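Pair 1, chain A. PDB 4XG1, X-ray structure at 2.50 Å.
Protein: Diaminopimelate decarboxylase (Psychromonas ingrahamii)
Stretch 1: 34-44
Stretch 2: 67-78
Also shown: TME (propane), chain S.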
# COMPACT_ATOMS: atom_id res chain seq x y z
N SER A 34 -6.37 20.95 -5.58
CA SER A 34 -6.89 22.33 -5.55
C SER A 34 -6.54 23.02 -4.27
O SER A 34 -7.02 22.65 -3.23
CB SER A 34 -8.41 22.34 -5.69
OG SER A 34 -8.94 23.59 -5.24
N ARG A 35 -5.73 24.06 -4.33
CA ARG A 35 -5.44 24.86 -3.13
C ARG A 35 -6.70 25.47 -2.50
O ARG A 35 -6.90 25.42 -1.29
CB ARG A 35 -4.53 26.03 -3.45
CG ARG A 35 -4.46 26.96 -2.26
CD ARG A 35 -3.54 28.13 -2.49
NE ARG A 35 -3.28 28.78 -1.21
CZ ARG A 35 -2.49 29.83 -1.04
NH1 ARG A 35 -1.86 30.38 -2.09
NH2 ARG A 35 -2.33 30.35 0.17
N ALA A 36 -7.56 26.03 -3.37
CA ALA A 36 -8.77 26.68 -2.92
C ALA A 36 -9.69 25.67 -2.22
O ALA A 36 -10.23 25.97 -1.16
CB ALA A 36 -9.50 27.30 -4.10
N THR A 37 -9.86 24.50 -2.80
CA THR A 37 -10.70 23.50 -2.19
C THR A 37 -10.18 23.08 -0.84
O THR A 37 -10.94 22.89 0.08
CB THR A 37 -10.79 22.26 -3.05
OG1 THR A 37 -11.22 22.63 -4.37
CG2 THR A 37 -11.78 21.24 -2.44
N ILE A 38 -8.86 22.95 -0.69
CA ILE A 38 -8.28 22.56 0.60
C ILE A 38 -8.59 23.61 1.65
O ILE A 38 -9.00 23.30 2.79
CB ILE A 38 -6.75 22.37 0.50
CG1 ILE A 38 -6.43 21.16 -0.37
CG2 ILE A 38 -6.13 22.19 1.87
CD1 ILE A 38 -5.02 21.12 -0.86
N GLU A 39 -8.36 24.86 1.28
CA GLU A 39 -8.55 25.99 2.18
C GLU A 39 -10.03 26.14 2.55
O GLU A 39 -10.38 26.23 3.70
CB GLU A 39 -7.98 27.25 1.54
CG GLU A 39 -6.45 27.22 1.58
CD GLU A 39 -5.76 28.42 0.97
OE1 GLU A 39 -6.38 29.13 0.13
OE2 GLU A 39 -4.58 28.61 1.30
N ARG A 40 -10.88 26.10 1.56
CA ARG A 40 -12.30 26.21 1.81
C ARG A 40 -12.73 25.15 2.79
O ARG A 40 -13.46 25.45 3.75
CB ARG A 40 -13.07 26.07 0.53
CG ARG A 40 -14.51 26.46 0.65
CD ARG A 40 -15.16 26.33 -0.71
NE ARG A 40 -15.56 24.96 -0.98
CZ ARG A 40 -15.90 24.47 -2.18
NH1 ARG A 40 -15.86 25.24 -3.27
NH2 ARG A 40 -16.29 23.20 -2.27
N HIS A 41 -12.27 23.91 2.58
CA HIS A 41 -12.72 22.79 3.42
C HIS A 41 -12.20 22.89 4.84
O HIS A 41 -12.92 22.55 5.76
CB HIS A 41 -12.37 21.45 2.79
CG HIS A 41 -13.29 21.04 1.68
ND1 HIS A 41 -13.01 19.98 0.86
CD2 HIS A 41 -14.46 21.56 1.24
CE1 HIS A 41 -13.99 19.84 -0.03
NE2 HIS A 41 -14.87 20.80 0.17
N TRP A 42 -10.99 23.40 5.03
CA TRP A 42 -10.47 23.57 6.38
C TRP A 42 -11.25 24.68 7.09
O TRP A 42 -11.56 24.57 8.26
CB TRP A 42 -8.99 23.92 6.36
CG TRP A 42 -8.39 23.99 7.73
CD1 TRP A 42 -7.77 22.98 8.41
CD2 TRP A 42 -8.34 25.13 8.59
NE1 TRP A 42 -7.31 23.43 9.63
CE2 TRP A 42 -7.66 24.75 9.76
CE3 TRP A 42 -8.80 26.45 8.47
CZ2 TRP A 42 -7.44 25.63 10.79
CZ3 TRP A 42 -8.58 27.32 9.49
CH2 TRP A 42 -7.90 26.92 10.63
N GLN A 43 -11.50 25.77 6.37
CA GLN A 43 -12.23 26.93 6.91
C GLN A 43 -13.68 26.59 7.26
O GLN A 43 -14.13 26.97 8.33
CB GLN A 43 -12.18 28.11 5.94
CG GLN A 43 -11.06 29.07 6.30
CD GLN A 43 -10.42 29.70 5.10
OE1 GLN A 43 -10.92 29.57 3.96
NE2 GLN A 43 -9.35 30.45 5.34
N ALA A 44 -14.36 25.87 6.38
CA ALA A 44 -15.70 25.37 6.68
C ALA A 44 -15.75 24.78 8.07
O ALA A 44 -16.66 25.10 8.82
CB ALA A 44 -16.15 24.36 5.67
N ALA A 67 3.53 20.64 0.97
CA ALA A 67 2.85 21.82 0.52
C ALA A 67 1.48 21.83 1.13
O ALA A 67 1.00 22.87 1.52
CB ALA A 67 2.74 21.87 -1.00
N VAL A 68 0.84 20.67 1.17
CA VAL A 68 -0.49 20.57 1.73
C VAL A 68 -0.45 20.92 3.20
O VAL A 68 -1.30 21.62 3.70
CB VAL A 68 -1.03 19.15 1.54
CG1 VAL A 68 -2.31 18.93 2.36
CG2 VAL A 68 -1.33 18.93 0.08
N LEU A 69 0.53 20.41 3.89
CA LEU A 69 0.61 20.64 5.31
C LEU A 69 0.82 22.12 5.51
O LEU A 69 0.33 22.70 6.47
CB LEU A 69 1.77 19.86 5.93
CG LEU A 69 1.54 18.36 5.97
CD1 LEU A 69 2.65 17.65 6.73
CD2 LEU A 69 0.17 18.01 6.56
N ASN A 70 1.62 22.69 4.63
CA ASN A 70 2.00 24.07 4.75
C ASN A 70 0.81 24.96 4.58
O ASN A 70 0.67 25.93 5.30
CB ASN A 70 3.07 24.41 3.71
CG ASN A 70 3.47 25.88 3.77
OD1 ASN A 70 3.06 26.64 2.92
ND2 ASN A 70 4.25 26.26 4.79
N LEU A 71 -0.08 24.62 3.67
CA LEU A 71 -1.31 25.38 3.55
C LEU A 71 -2.04 25.44 4.88
O LEU A 71 -2.49 26.51 5.30
CB LEU A 71 -2.23 24.78 2.51
CG LEU A 71 -1.78 24.87 1.07
CD1 LEU A 71 -2.89 24.31 0.17
CD2 LEU A 71 -1.44 26.29 0.68
N MET A 72 -2.16 24.30 5.55
CA MET A 72 -2.82 24.29 6.83
C MET A 72 -2.05 25.17 7.82
O MET A 72 -2.66 25.91 8.60
CB MET A 72 -2.89 22.90 7.45
CG MET A 72 -3.46 21.80 6.60
SD MET A 72 -5.12 22.04 5.99
CE MET A 72 -5.08 20.67 4.87
N ALA A 73 -0.73 25.00 7.85
CA ALA A 73 0.11 25.69 8.83
C ALA A 73 -0.05 27.23 8.72
O ALA A 73 -0.10 27.92 9.73
CB ALA A 73 1.55 25.30 8.66
N ARG A 74 -0.20 27.72 7.50
CA ARG A 74 -0.41 29.14 7.26
C ARG A 74 -1.74 29.63 7.81
O ARG A 74 -1.82 30.77 8.31
CB ARG A 74 -0.36 29.46 5.76
CG ARG A 74 1.05 29.45 5.23
CD ARG A 74 1.13 29.58 3.74
NE ARG A 74 0.45 30.79 3.31
CZ ARG A 74 1.01 32.00 3.39
NH1 ARG A 74 2.26 32.18 3.88
NH2 ARG A 74 0.30 33.03 2.96
N MET A 75 -2.77 28.81 7.70
CA MET A 75 -4.05 29.19 8.24
C MET A 75 -4.12 29.01 9.74
O MET A 75 -5.17 29.23 10.33
CB MET A 75 -5.15 28.41 7.56
CG MET A 75 -5.27 28.73 6.10
SD MET A 75 -6.62 27.84 5.32
CE MET A 75 -6.17 26.14 5.71
N GLY A 76 -3.02 28.61 10.37
CA GLY A 76 -2.97 28.45 11.82
C GLY A 76 -3.46 27.12 12.37
O GLY A 76 -3.54 26.94 13.61
N SER A 77 -3.64 26.14 11.48
CA SER A 77 -4.06 24.82 11.86
C SER A 77 -3.16 24.07 12.79
O SER A 77 -1.95 24.26 12.85
CB SER A 77 -4.23 23.94 10.63
OG SER A 77 -4.74 22.66 10.98
N GLY A 78 -3.79 23.19 13.56
CA GLY A 78 -3.07 22.16 14.31
C GLY A 78 -3.02 20.90 13.44
O GLY A 78 -3.56 20.87 12.33
C1 TME S . -9.23 30.06 -1.27
C2 TME S . -10.34 29.25 -0.56
C3 TME S . -11.59 28.96 -1.41

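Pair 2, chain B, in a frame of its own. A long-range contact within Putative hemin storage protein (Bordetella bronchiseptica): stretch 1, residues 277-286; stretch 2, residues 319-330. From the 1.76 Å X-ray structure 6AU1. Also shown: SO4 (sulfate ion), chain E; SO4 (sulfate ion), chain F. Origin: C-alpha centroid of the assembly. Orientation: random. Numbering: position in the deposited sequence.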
# COMPACT_ATOMS: atom_id res chain seq x y z
N PRO B 277 -13.83 1.25 -18.98
CA PRO B 277 -13.08 0.39 -18.05
C PRO B 277 -12.41 -0.83 -18.70
O PRO B 277 -11.36 -1.24 -18.22
CB PRO B 277 -14.16 -0.05 -17.05
CG PRO B 277 -15.19 1.03 -17.11
CD PRO B 277 -15.22 1.46 -18.55
N GLU B 278 -13.00 -1.40 -19.75
CA GLU B 278 -12.38 -2.58 -20.36
C GLU B 278 -11.15 -2.18 -21.17
O GLU B 278 -10.10 -2.81 -21.07
CB GLU B 278 -13.39 -3.34 -21.23
CG GLU B 278 -14.53 -3.95 -20.43
CD GLU B 278 -15.04 -5.25 -21.01
OE1 GLU B 278 -14.92 -5.45 -22.24
OE2 GLU B 278 -15.56 -6.08 -20.24
N GLN B 279 -11.29 -1.11 -21.96
CA GLN B 279 -10.15 -0.57 -22.69
C GLN B 279 -9.05 -0.14 -21.71
O GLN B 279 -7.86 -0.38 -21.94
CB GLN B 279 -10.57 0.62 -23.55
CG GLN B 279 -9.42 1.22 -24.34
CD GLN B 279 -9.81 2.46 -25.12
OE1 GLN B 279 -10.28 3.44 -24.54
NE2 GLN B 279 -9.63 2.41 -26.43
N TRP B 280 -9.47 0.50 -20.63
CA TRP B 280 -8.55 0.99 -19.61
C TRP B 280 -7.68 -0.14 -19.07
O TRP B 280 -6.46 -0.02 -18.97
CB TRP B 280 -9.34 1.64 -18.47
CG TRP B 280 -8.52 2.40 -17.45
CD1 TRP B 280 -8.22 3.73 -17.47
CD2 TRP B 280 -7.94 1.87 -16.26
NE1 TRP B 280 -7.48 4.06 -16.36
CE2 TRP B 280 -7.29 2.93 -15.60
CE3 TRP B 280 -7.90 0.59 -15.68
CZ2 TRP B 280 -6.61 2.76 -14.40
CZ3 TRP B 280 -7.23 0.42 -14.49
CH2 TRP B 280 -6.60 1.50 -13.85
N MET B 281 -8.32 -1.25 -18.71
CA MET B 281 -7.59 -2.40 -18.18
C MET B 281 -6.67 -3.00 -19.25
O MET B 281 -5.55 -3.43 -18.96
CB MET B 281 -8.56 -3.45 -17.65
CG MET B 281 -7.88 -4.54 -16.83
SD MET B 281 -7.39 -3.92 -15.21
CE MET B 281 -8.99 -3.61 -14.46
N ARG B 282 -7.16 -3.04 -20.49
CA ARG B 282 -6.34 -3.52 -21.60
C ARG B 282 -5.07 -2.67 -21.75
O ARG B 282 -3.97 -3.21 -21.88
CB ARG B 282 -7.18 -3.51 -22.89
CG ARG B 282 -6.65 -4.38 -24.00
CD ARG B 282 -7.76 -4.76 -24.98
NE ARG B 282 -8.54 -3.62 -25.46
CZ ARG B 282 -9.83 -3.42 -25.19
NH1 ARG B 282 -10.50 -4.28 -24.43
NH2 ARG B 282 -10.45 -2.35 -25.67
N GLN B 283 -5.23 -1.35 -21.70
CA GLN B 283 -4.08 -0.45 -21.80
C GLN B 283 -3.13 -0.58 -20.61
O GLN B 283 -1.91 -0.49 -20.77
CB GLN B 283 -4.54 1.00 -21.94
CG GLN B 283 -5.18 1.29 -23.28
CD GLN B 283 -5.83 2.66 -23.33
OE1 GLN B 283 -5.97 3.33 -22.31
NE2 GLN B 283 -6.25 3.07 -24.52
N LEU B 284 -3.68 -0.78 -19.41
CA LEU B 284 -2.84 -0.94 -18.23
C LEU B 284 -1.98 -2.19 -18.34
O LEU B 284 -0.77 -2.14 -18.10
CB LEU B 284 -3.69 -1.00 -16.95
CG LEU B 284 -2.90 -0.98 -15.63
CD1 LEU B 284 -2.31 0.39 -15.37
CD2 LEU B 284 -3.80 -1.41 -14.49
N VAL B 285 -2.59 -3.30 -18.74
CA VAL B 285 -1.85 -4.55 -18.92
C VAL B 285 -0.77 -4.41 -19.99
O VAL B 285 0.37 -4.86 -19.80
CB VAL B 285 -2.80 -5.72 -19.28
CG1 VAL B 285 -2.02 -6.95 -19.64
CG2 VAL B 285 -3.73 -6.00 -18.11
N ALA B 286 -1.11 -3.77 -21.10
CA ALA B 286 -0.15 -3.56 -22.19
C ALA B 286 1.05 -2.76 -21.70
O ALA B 286 2.19 -3.05 -22.07
CB ALA B 286 -0.81 -2.84 -23.35
N ARG B 319 -15.34 -10.75 -14.22
CA ARG B 319 -15.08 -10.45 -15.63
C ARG B 319 -13.73 -9.76 -15.78
O ARG B 319 -13.02 -9.98 -16.77
CB ARG B 319 -16.17 -9.57 -16.24
CG ARG B 319 -17.46 -10.28 -16.59
CD ARG B 319 -18.45 -9.30 -17.21
NE ARG B 319 -19.83 -9.78 -17.13
CZ ARG B 319 -20.89 -8.97 -17.05
NH1 ARG B 319 -20.72 -7.66 -17.02
NH2 ARG B 319 -22.11 -9.49 -16.98
N GLN B 320 -13.37 -8.92 -14.80
CA GLN B 320 -12.06 -8.27 -14.83
C GLN B 320 -10.95 -9.32 -14.68
O GLN B 320 -9.94 -9.27 -15.39
CB GLN B 320 -11.94 -7.19 -13.75
CG GLN B 320 -12.78 -5.97 -14.05
CD GLN B 320 -12.59 -4.88 -13.01
OE1 GLN B 320 -12.31 -5.16 -11.85
NE2 GLN B 320 -12.72 -3.63 -13.44
N MET B 321 -11.16 -10.28 -13.79
CA MET B 321 -10.17 -11.34 -13.61
C MET B 321 -10.03 -12.20 -14.86
O MET B 321 -8.92 -12.54 -15.26
CB MET B 321 -10.52 -12.20 -12.39
CG MET B 321 -10.36 -11.43 -11.08
SD MET B 321 -10.92 -12.41 -9.68
CE MET B 321 -10.63 -11.25 -8.34
N VAL B 322 -11.15 -12.53 -15.50
CA VAL B 322 -11.09 -13.32 -16.72
C VAL B 322 -10.38 -12.52 -17.81
O VAL B 322 -9.58 -13.08 -18.58
CB VAL B 322 -12.50 -13.76 -17.20
CG1 VAL B 322 -12.46 -14.37 -18.62
CG2 VAL B 322 -13.10 -14.76 -16.20
N GLN B 323 -10.62 -11.22 -17.86
CA GLN B 323 -9.98 -10.38 -18.86
C GLN B 323 -8.47 -10.39 -18.66
O GLN B 323 -7.71 -10.52 -19.63
CB GLN B 323 -10.51 -8.94 -18.83
CG GLN B 323 -9.82 -8.02 -19.84
CD GLN B 323 -10.17 -6.54 -19.65
OE1 GLN B 323 -10.60 -6.12 -18.58
NE2 GLN B 323 -9.98 -5.75 -20.71
N LEU B 324 -8.04 -10.22 -17.40
CA LEU B 324 -6.62 -10.29 -17.05
C LEU B 324 -6.01 -11.62 -17.50
O LEU B 324 -4.97 -11.65 -18.15
CB LEU B 324 -6.41 -10.11 -15.55
CG LEU B 324 -6.71 -8.73 -14.95
CD1 LEU B 324 -6.59 -8.75 -13.43
CD2 LEU B 324 -5.82 -7.64 -15.56
N ARG B 325 -6.68 -12.72 -17.15
CA ARG B 325 -6.20 -14.05 -17.57
C ARG B 325 -6.02 -14.13 -19.09
O ARG B 325 -5.02 -14.66 -19.58
CB ARG B 325 -7.15 -15.14 -17.09
CG ARG B 325 -7.25 -15.22 -15.56
CD ARG B 325 -8.49 -15.98 -15.14
NE ARG B 325 -8.39 -17.40 -15.47
CZ ARG B 325 -7.88 -18.30 -14.65
NH1 ARG B 325 -7.42 -17.92 -13.47
NH2 ARG B 325 -7.82 -19.58 -15.01
N SER B 326 -6.99 -13.60 -19.84
CA SER B 326 -6.95 -13.68 -21.30
C SER B 326 -5.81 -12.86 -21.89
O SER B 326 -5.40 -13.10 -23.02
CB SER B 326 -8.27 -13.20 -21.90
OG SER B 326 -8.36 -11.78 -21.83
N LEU B 327 -5.31 -11.90 -21.12
CA LEU B 327 -4.22 -11.04 -21.57
C LEU B 327 -2.86 -11.47 -21.01
O LEU B 327 -1.85 -10.81 -21.24
CB LEU B 327 -4.49 -9.59 -21.16
CG LEU B 327 -5.74 -8.95 -21.78
CD1 LEU B 327 -6.07 -7.64 -21.06
CD2 LEU B 327 -5.55 -8.71 -23.28
N GLY B 328 -2.84 -12.57 -20.26
CA GLY B 328 -1.60 -13.08 -19.72
C GLY B 328 -1.16 -12.44 -18.42
O GLY B 328 -0.02 -12.62 -17.99
N ALA B 329 -2.06 -11.70 -17.79
CA ALA B 329 -1.80 -11.12 -16.48
C ALA B 329 -2.32 -12.06 -15.41
O ALA B 329 -3.46 -11.95 -14.98
CB ALA B 329 -2.45 -9.75 -16.35
N ILE B 330 -1.47 -12.99 -14.98
CA ILE B 330 -1.95 -14.08 -14.14
C ILE B 330 -1.87 -13.83 -12.63
O ILE B 330 -2.38 -14.63 -11.85
CB ILE B 330 -1.19 -15.39 -14.46
CG1 ILE B 330 0.32 -15.19 -14.29
CG2 ILE B 330 -1.50 -15.83 -15.89
CD1 ILE B 330 0.86 -15.60 -12.93
S SO4 E . -7.27 -0.59 -27.29
O1 SO4 E . -8.73 -0.50 -27.25
O2 SO4 E . -6.83 -0.87 -28.65
O3 SO4 E . -6.83 -1.67 -26.41
O4 SO4 E . -6.69 0.67 -26.84
S SO4 F . -15.17 -0.39 -22.74
O1 SO4 F . -15.88 0.81 -23.17
O2 SO4 F . -15.67 -1.55 -23.48
O3 SO4 F . -13.74 -0.24 -23.01
O4 SO4 F . -15.40 -0.59 -21.31
O HOH W 1 -12.36 -3.28 -16.54
O HOH W 2 -9.69 -7.10 -23.52

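Pair 1 and pair 2 place two helices side by side, running in roughly the same direction, and superpose with an RMSD of 0.4 Å over 14 central residues. The axes approach to 10.4 Å in pair 1 and 10.6 Å in pair 2, with signed crossing angles of -44° and -38°. In both, the second helix ends in a Schellman motif, and the residue after the glycine, Ser A77 or Ala B329, touches the first helix.

That ending is a rule both pairs keep. Gly A76 matches Gly B328, each with positive phi, where a CB would be jammed against the carbonyl O of the residue before; the backbone alone calls for glycine. Two bonds close each motif: Ser A77 N to Met A72 O (3.1 Å) and Gly A76 N to Ala A73 O (3.1 Å) in pair 1, Ala B329 N to Leu B324 O (2.9 Å) and Gly B328 N to Arg B325 O (3.1 Å) in pair 2. The turn leaves Met A75 and its match Leu B327 with CA-to-CB bonds pointing toward the first helix.

On the first helix, the inward positions are Ile A38 = Met B281 and, one turn on, Trp A42 = Val B285. The second helix answers with Leu A71 = Gln B323 and Met A72 = Leu B324. Pair 1 fills the middle with hydrocarbon: Ile A38 CD1 lies 4.0 Å from Leu A71 CD1, and Ile A38 CG2 lies 3.5 Å from Met A72 CE. Pair 2 puts an amide there instead. Gln B323 NE2 donates to the helix carbonyl Glu B278 O at 3.0 Å, an oxygen that also accepts from Arg B282 N at 3.0 Å, while Gln B323 OE1 packs 3.5 Å from Met B281 CB. A polar residue thus takes the central site by bonding to the neighbouring backbone.

The position one turn further shows size being traded. Trp A42 spreads across the exit of the second helix: Met A75 CB lies over one face of its ring, Trp A42 CD1 is 3.7 Å from Met A72 SD, and Trp A42 NE1 comes within 3.0 Å of Ser A77 OG. Val B285 meets the matching three residues with two methyls, Val B285 CG2 lying 3.7 Å from Leu B324 CD2 and 4.3 Å from Ala B329 CB, and Val B285 CG1 3.9 Å from Leu B327 CB. The summed buried surface is 566 Å² in pair 1 and 454 Å² in pair 2.

The flanks use charge differently. In pair 1, Arg A35 and Glu A39 form a salt bridge within their own helix, Arg A35 NE to Glu A39 OE2 at 2.8 Å, and both side chains reach Leu A71. At the position of Glu A39, Arg B282 instead donates from NE to O3 of the chain E sulfate at 2.8 Å. A water accepts from both Arg B282 NH1 and Gln B323 NE2, at 3.1 Å each, linking the two stretches.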